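PhiAB6 tailspike (Unidentified phage, PDB 5JS4) probably fragments the exopolysaccharide of Acinetobacter baumannii as the trimeric beta-helical tailspike of a bacteriophage. Local coordinates at residues Ala190-Val204 against Asn210-Ser222. Numbering follows the deposited sequence.
Sequences ARIMLDNGDIVRSTV and NPNVDMTGWVKVS
The indole of Trp-218 lies under the side chain of Ser-202, whose CB sits over one face of the six-membered ring, 4.2 Å from its centroid, in a CH-pi contact. Pro-211 CB covers the opposite face, offset toward the rim. The torsion that sets CG anti to the carbonyl carbon (chi1 -60°) sends the ring across the neighbouring strand. There Val-200 CG2 meets CE3 of Trp-218 at 3.6 Å, and Ile-192 CD1 reaches its CH2. Trp-218 NE1 is satisfied by Ser-209 O. Leu-194 CD2 extends this apolar layer onto Pro-211 CB, at 3.6 Å.

Beyond Leu-194, the amide of Asn-212 stacks on the carboxylate of Asp-195, with their planes 25° apart. Asn-212 OD1 also takes the Asp-195 backbone N-H in the carbonyl plane, on a lone pair, at 2.8 Å and nearly straight (175°). Asn-210 OD1 accepts from Asn-212 ND2, which helps fix the amide's rotation.

Lys-220, bent at its last two torsions, brings NZ to Asp-198 OD2 at 3.1 Å from above the carboxylate plane. This is a salt bridge. The other oxygen, OD1, pairs with Arg-201 of the third subunit, so Asp-198 also serves the trimer interface.

On the sheet face of Arg-201 and Val-219, Val-221 CG1 touches Arg-201 CB and lies over the guanidinium of Arg-191. Reciprocal backbone bonds join Arg-201 and Val-219, and Thr-203 N bonds to Gly-217 O. Strands 191-193, 199-202 and 218-220 thus form a three-stranded antiparallel meander near the start of the ordered chain, ahead of the beta-helix, in a region where the three subunits touch.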
loop_
_atom_site.group_PDB
_atom_site.type_symbol
_atom_site.label_atom_id
_atom_site.label_comp_id
_atom_site.label_asym_id
_atom_site.label_seq_id
_atom_site.Cartn_x
_atom_site.Cartn_y
_atom_site.Cartn_z
ATOM N N ALA A 190 -47.560 21.312 -51.402
ATOM C CA ALA A 190 -48.345 22.498 -51.066
ATOM C C ALA A 190 -48.247 22.779 -49.571
ATOM O O ALA A 190 -48.234 21.851 -48.758
ATOM C CB ALA A 190 -49.796 22.312 -51.475
ATOM N N ARG A 191 -48.170 24.059 -49.213
ATOM C CA ARG A 191 -48.127 24.461 -47.812
ATOM C C ARG A 191 -49.343 25.295 -47.436
ATOM O O ARG A 191 -49.755 26.193 -48.177
ATOM C CB ARG A 191 -46.837 25.222 -47.508
ATOM C CG ARG A 191 -45.610 24.391 -47.827
ATOM C CD ARG A 191 -44.343 24.897 -47.177
ATOM N NE ARG A 191 -43.220 24.069 -47.606
ATOM C CZ ARG A 191 -42.035 23.997 -47.004
ATOM N NH1 ARG A 191 -41.775 24.705 -45.904
ATOM N NH2 ARG A 191 -41.103 23.197 -47.509
ATOM N N ILE A 192 -49.928 24.949 -46.292
ATOM C CA ILE A 192 -50.996 25.728 -45.671
ATOM C C ILE A 192 -50.753 25.759 -44.168
ATOM O O ILE A 192 -49.823 25.118 -43.672
ATOM C CB ILE A 192 -52.402 25.151 -45.960
ATOM C CG1 ILE A 192 -52.506 23.687 -45.517
ATOM C CG2 ILE A 192 -52.735 25.288 -47.437
ATOM C CD1 ILE A 192 -53.928 23.164 -45.471
ATOM N N MET A 193 -51.590 26.504 -43.452
ATOM C CA MET A 193 -51.499 26.592 -42.003
ATOM C C MET A 193 -52.587 25.761 -41.345
ATOM O O MET A 193 -53.743 25.787 -41.770
ATOM C CB MET A 193 -51.656 28.042 -41.537
ATOM C CG MET A 193 -50.440 28.919 -41.769
ATOM S SD MET A 193 -50.167 29.322 -43.503
ATOM C CE MET A 193 -48.936 30.613 -43.336
ATOM N N LEU A 194 -52.202 25.039 -40.297
ATOM C CA LEU A 194 -53.158 24.483 -39.348
ATOM C C LEU A 194 -53.885 25.638 -38.671
ATOM O O LEU A 194 -53.412 26.776 -38.694
ATOM C CB LEU A 194 -52.435 23.645 -38.290
ATOM C CG LEU A 194 -51.727 22.385 -38.785
ATOM C CD1 LEU A 194 -50.825 21.812 -37.704
ATOM C CD2 LEU A 194 -52.742 21.352 -39.242
ATOM N N ASP A 195 -55.024 25.347 -38.051
ATOM C CA ASP A 195 -55.802 26.384 -37.367
ATOM C C ASP A 195 -55.009 27.092 -36.258
ATOM O O ASP A 195 -55.280 28.253 -35.950
ATOM C CB ASP A 195 -57.103 25.800 -36.808
ATOM C CG ASP A 195 -58.095 25.408 -37.900
ATOM O OD1 ASP A 195 -57.925 25.826 -39.069
ATOM O OD2 ASP A 195 -59.060 24.680 -37.584
ATOM N N ASN A 196 -54.030 26.398 -35.675
ATOM C CA ASN A 196 -53.126 27.001 -34.684
ATOM C C ASN A 196 -52.001 27.852 -35.294
ATOM O O ASN A 196 -51.188 28.419 -34.562
ATOM C CB ASN A 196 -52.531 25.925 -33.757
ATOM C CG ASN A 196 -51.624 24.939 -34.484
ATOM O OD1 ASN A 196 -51.086 25.230 -35.550
ATOM N ND2 ASN A 196 -51.449 23.759 -33.897
ATOM N N GLY A 197 -51.944 27.923 -36.625
ATOM C CA GLY A 197 -50.965 28.762 -37.320
ATOM C C GLY A 197 -49.711 28.062 -37.814
ATOM O O GLY A 197 -48.963 28.628 -38.610
ATOM N N ASP A 198 -49.471 26.840 -37.348
ATOM C CA ASP A 198 -48.288 26.085 -37.753
ATOM C C ASP A 198 -48.440 25.615 -39.198
ATOM O O ASP A 198 -49.515 25.172 -39.602
ATOM C CB ASP A 198 -48.077 24.876 -36.837
ATOM C CG ASP A 198 -47.799 25.266 -35.391
ATOM O OD1 ASP A 198 -47.635 26.472 -35.099
ATOM O OD2 ASP A 198 -47.738 24.351 -34.541
ATOM N N ILE A 199 -47.366 25.716 -39.975
ATOM C CA ILE A 199 -47.415 25.331 -41.384
ATOM C C ILE A 199 -47.250 23.822 -41.561
ATOM O O ILE A 199 -46.406 23.191 -40.922
ATOM C CB ILE A 199 -46.357 26.083 -42.223
ATOM C CG1 ILE A 199 -46.747 27.561 -42.328
ATOM C CG2 ILE A 199 -46.236 25.476 -43.616
ATOM C CD1 ILE A 199 -45.739 28.424 -43.061
ATOM N N VAL A 200 -48.073 23.257 -42.439
ATOM C CA VAL A 200 -47.937 21.863 -42.843
ATOM C C VAL A 200 -47.710 21.791 -44.347
ATOM O O VAL A 200 -48.161 22.654 -45.102
ATOM C CB VAL A 200 -49.153 20.997 -42.437
ATOM C CG1 VAL A 200 -49.178 20.798 -40.928
ATOM C CG2 VAL A 200 -50.467 21.595 -42.926
ATOM N N ARG A 201 -47.000 20.747 -44.757
ATOM C CA ARG A 201 -46.613 20.519 -46.138
ATOM C C ARG A 201 -47.207 19.188 -46.575
ATOM O O ARG A 201 -47.069 18.192 -45.869
ATOM C CB ARG A 201 -45.089 20.475 -46.209
ATOM C CG ARG A 201 -44.479 19.924 -47.483
ATOM C CD ARG A 201 -42.972 19.886 -47.312
ATOM N NE ARG A 201 -42.282 19.267 -48.434
ATOM C CZ ARG A 201 -40.961 19.278 -48.605
ATOM N NH1 ARG A 201 -40.167 19.880 -47.722
ATOM N NH2 ARG A 201 -40.427 18.682 -49.664
ATOM N N SER A 202 -47.867 19.168 -47.728
ATOM C CA SER A 202 -48.419 17.923 -48.254
ATOM C C SER A 202 -47.307 17.034 -48.797
ATOM O O SER A 202 -46.451 17.492 -49.554
ATOM C CB SER A 202 -49.431 18.192 -49.359
ATOM O OG SER A 202 -49.950 16.964 -49.848
ATOM N N THR A 203 -47.336 15.763 -48.408
ATOM C CA THR A 203 -46.352 14.786 -48.867
ATOM C C THR A 203 -46.931 13.856 -49.935
ATOM O O THR A 203 -46.244 12.944 -50.403
ATOM C CB THR A 203 -45.823 13.944 -47.690
ATOM O OG1 THR A 203 -46.902 13.235 -47.069
ATOM C CG2 THR A 203 -45.144 14.837 -46.656
ATOM N N VAL A 204 -48.185 14.096 -50.322
ATOM C CA VAL A 204 -48.865 13.270 -51.322
ATOM C C VAL A 204 -49.592 14.122 -52.358
ATOM O O VAL A 204 -49.964 15.267 -52.093
ATOM C CB VAL A 204 -49.872 12.296 -50.669
ATOM C CG1 VAL A 204 -49.149 11.323 -49.749
ATOM C CG2 VAL A 204 -50.957 13.045 -49.905
ATOM N N ASN A 210 -58.014 16.873 -44.222
ATOM C CA ASN A 210 -57.877 18.019 -43.335
ATOM C C ASN A 210 -56.778 17.748 -42.306
ATOM O O ASN A 210 -56.946 16.896 -41.432
ATOM C CB ASN A 210 -59.215 18.280 -42.637
ATOM C CG ASN A 210 -59.196 19.515 -41.754
ATOM O OD1 ASN A 210 -58.155 20.140 -41.549
ATOM N ND2 ASN A 210 -60.360 19.870 -41.221
ATOM N N PRO A 211 -55.653 18.482 -42.389
ATOM C CA PRO A 211 -54.539 18.205 -41.481
ATOM C C PRO A 211 -54.845 18.510 -40.009
ATOM O O PRO A 211 -54.141 18.015 -39.131
ATOM C CB PRO A 211 -53.422 19.108 -42.008
ATOM C CG PRO A 211 -54.130 20.239 -42.658
ATOM C CD PRO A 211 -55.378 19.646 -43.253
ATOM N N ASN A 212 -55.881 19.308 -39.755
ATOM C CA ASN A 212 -56.311 19.625 -38.389
ATOM C C ASN A 212 -56.894 18.428 -37.643
ATOM O O ASN A 212 -56.845 18.384 -36.415
ATOM C CB ASN A 212 -57.337 20.758 -38.400
ATOM C CG ASN A 212 -56.753 22.063 -38.903
ATOM O OD1 ASN A 212 -55.977 22.714 -38.204
ATOM N ND2 ASN A 212 -57.118 22.449 -40.122
ATOM N N VAL A 213 -57.450 17.472 -38.387
ATOM C CA VAL A 213 -57.997 16.242 -37.795
ATOM C C VAL A 213 -57.275 14.969 -38.258
ATOM O O VAL A 213 -57.397 13.927 -37.614
ATOM C CB VAL A 213 -59.516 16.099 -38.066
ATOM C CG1 VAL A 213 -60.276 17.272 -37.462
ATOM C CG2 VAL A 213 -59.814 15.978 -39.556
ATOM N N ASP A 214 -56.527 15.055 -39.358
ATOM C CA ASP A 214 -55.857 13.892 -39.944
ATOM C C ASP A 214 -54.546 14.300 -40.616
ATOM O O ASP A 214 -54.555 14.865 -41.709
ATOM C CB ASP A 214 -56.785 13.221 -40.966
ATOM C CG ASP A 214 -56.115 12.080 -41.725
ATOM O OD1 ASP A 214 -55.127 11.502 -41.219
ATOM O OD2 ASP A 214 -56.592 11.748 -42.832
ATOM N N MET A 215 -53.424 13.980 -39.974
ATOM C CA MET A 215 -52.102 14.365 -40.482
ATOM C C MET A 215 -51.522 13.384 -41.505
ATOM O O MET A 215 -50.399 13.572 -41.976
ATOM C CB MET A 215 -51.113 14.567 -39.323
ATOM C CG MET A 215 -51.240 15.921 -38.636
ATOM S SD MET A 215 -50.800 17.322 -39.689
ATOM C CE MET A 215 -49.053 17.038 -39.957
ATOM N N THR A 216 -52.277 12.345 -41.860
ATOM C CA THR A 216 -51.874 11.469 -42.955
ATOM C C THR A 216 -51.726 12.309 -44.224
ATOM O O THR A 216 -52.639 13.051 -44.595
ATOM C CB THR A 216 -52.899 10.348 -43.210
ATOM O OG1 THR A 216 -53.238 9.711 -41.972
ATOM C CG2 THR A 216 -52.332 9.305 -44.170
ATOM N N GLY A 217 -50.568 12.200 -44.866
ATOM C CA GLY A 217 -50.282 12.943 -46.088
ATOM C C GLY A 217 -49.740 14.345 -45.856
ATOM O O GLY A 217 -49.550 15.089 -46.816
ATOM N N TRP A 218 -49.491 14.699 -44.594
ATOM C CA TRP A 218 -48.947 16.009 -44.224
ATOM C C TRP A 218 -47.780 15.863 -43.254
ATOM O O TRP A 218 -47.690 14.879 -42.524
ATOM C CB TRP A 218 -50.012 16.863 -43.538
ATOM C CG TRP A 218 -51.231 17.159 -44.350
ATOM C CD1 TRP A 218 -52.403 16.460 -44.353
ATOM C CD2 TRP A 218 -51.417 18.255 -45.254
ATOM N NE1 TRP A 218 -53.303 17.047 -45.207
ATOM C CE2 TRP A 218 -52.724 18.151 -45.773
ATOM C CE3 TRP A 218 -50.605 19.316 -45.676
ATOM C CZ2 TRP A 218 -53.238 19.062 -46.700
ATOM C CZ3 TRP A 218 -51.115 20.221 -46.594
ATOM C CH2 TRP A 218 -52.421 20.088 -47.095
ATOM N N VAL A 219 -46.897 16.859 -43.239
ATOM C CA VAL A 219 -45.859 16.967 -42.210
ATOM C C VAL A 219 -45.774 18.407 -41.711
ATOM O O VAL A 219 -46.005 19.346 -42.475
ATOM C CB VAL A 219 -44.466 16.519 -42.713
ATOM C CG1 VAL A 219 -44.454 15.028 -43.015
ATOM C CG2 VAL A 219 -44.029 17.317 -43.935
ATOM N N LYS A 220 -45.452 18.572 -40.430
ATOM C CA LYS A 220 -45.227 19.897 -39.850
ATOM C C LYS A 220 -43.821 20.365 -40.202
ATOM O O LYS A 220 -42.843 19.693 -39.877
ATOM C CB LYS A 220 -45.397 19.863 -38.332
ATOM C CG LYS A 220 -46.828 19.621 -37.872
ATOM C CD LYS A 220 -46.972 19.737 -36.358
ATOM C CE LYS A 220 -47.276 21.161 -35.903
ATOM N NZ LYS A 220 -46.134 22.107 -36.060
ATOM N N VAL A 221 -43.720 21.519 -40.854
ATOM C CA VAL A 221 -42.426 21.993 -41.359
ATOM C C VAL A 221 -41.502 22.520 -40.257
ATOM O O VAL A 221 -40.290 22.585 -40.450
ATOM C CB VAL A 221 -42.582 23.061 -42.468
ATOM C CG1 VAL A 221 -43.422 22.514 -43.617
ATOM C CG2 VAL A 221 -43.169 24.357 -41.921
ATOM N N SER A 222 -42.067 22.888 -39.108
ATOM C CA SER A 222 -41.264 23.368 -37.979
ATOM C C SER A 222 -40.772 22.230 -37.073
ATOM O O SER A 222 -40.178 22.482 -36.027
ATOM C CB SER A 222 -42.056 24.388 -37.157
ATOM O OG SER A 222 -43.126 23.772 -36.461
HETATM O O HOH W 1 -56.325 24.984 -41.238
HETATM O O HOH W 2 -54.586 23.300 -35.416
HETATM O O HOH W 3 -44.609 26.354 -35.642
HETATM O O HOH W 4 -44.905 23.502 -38.586
HETATM O O HOH W 5 -46.815 12.649 -44.362
#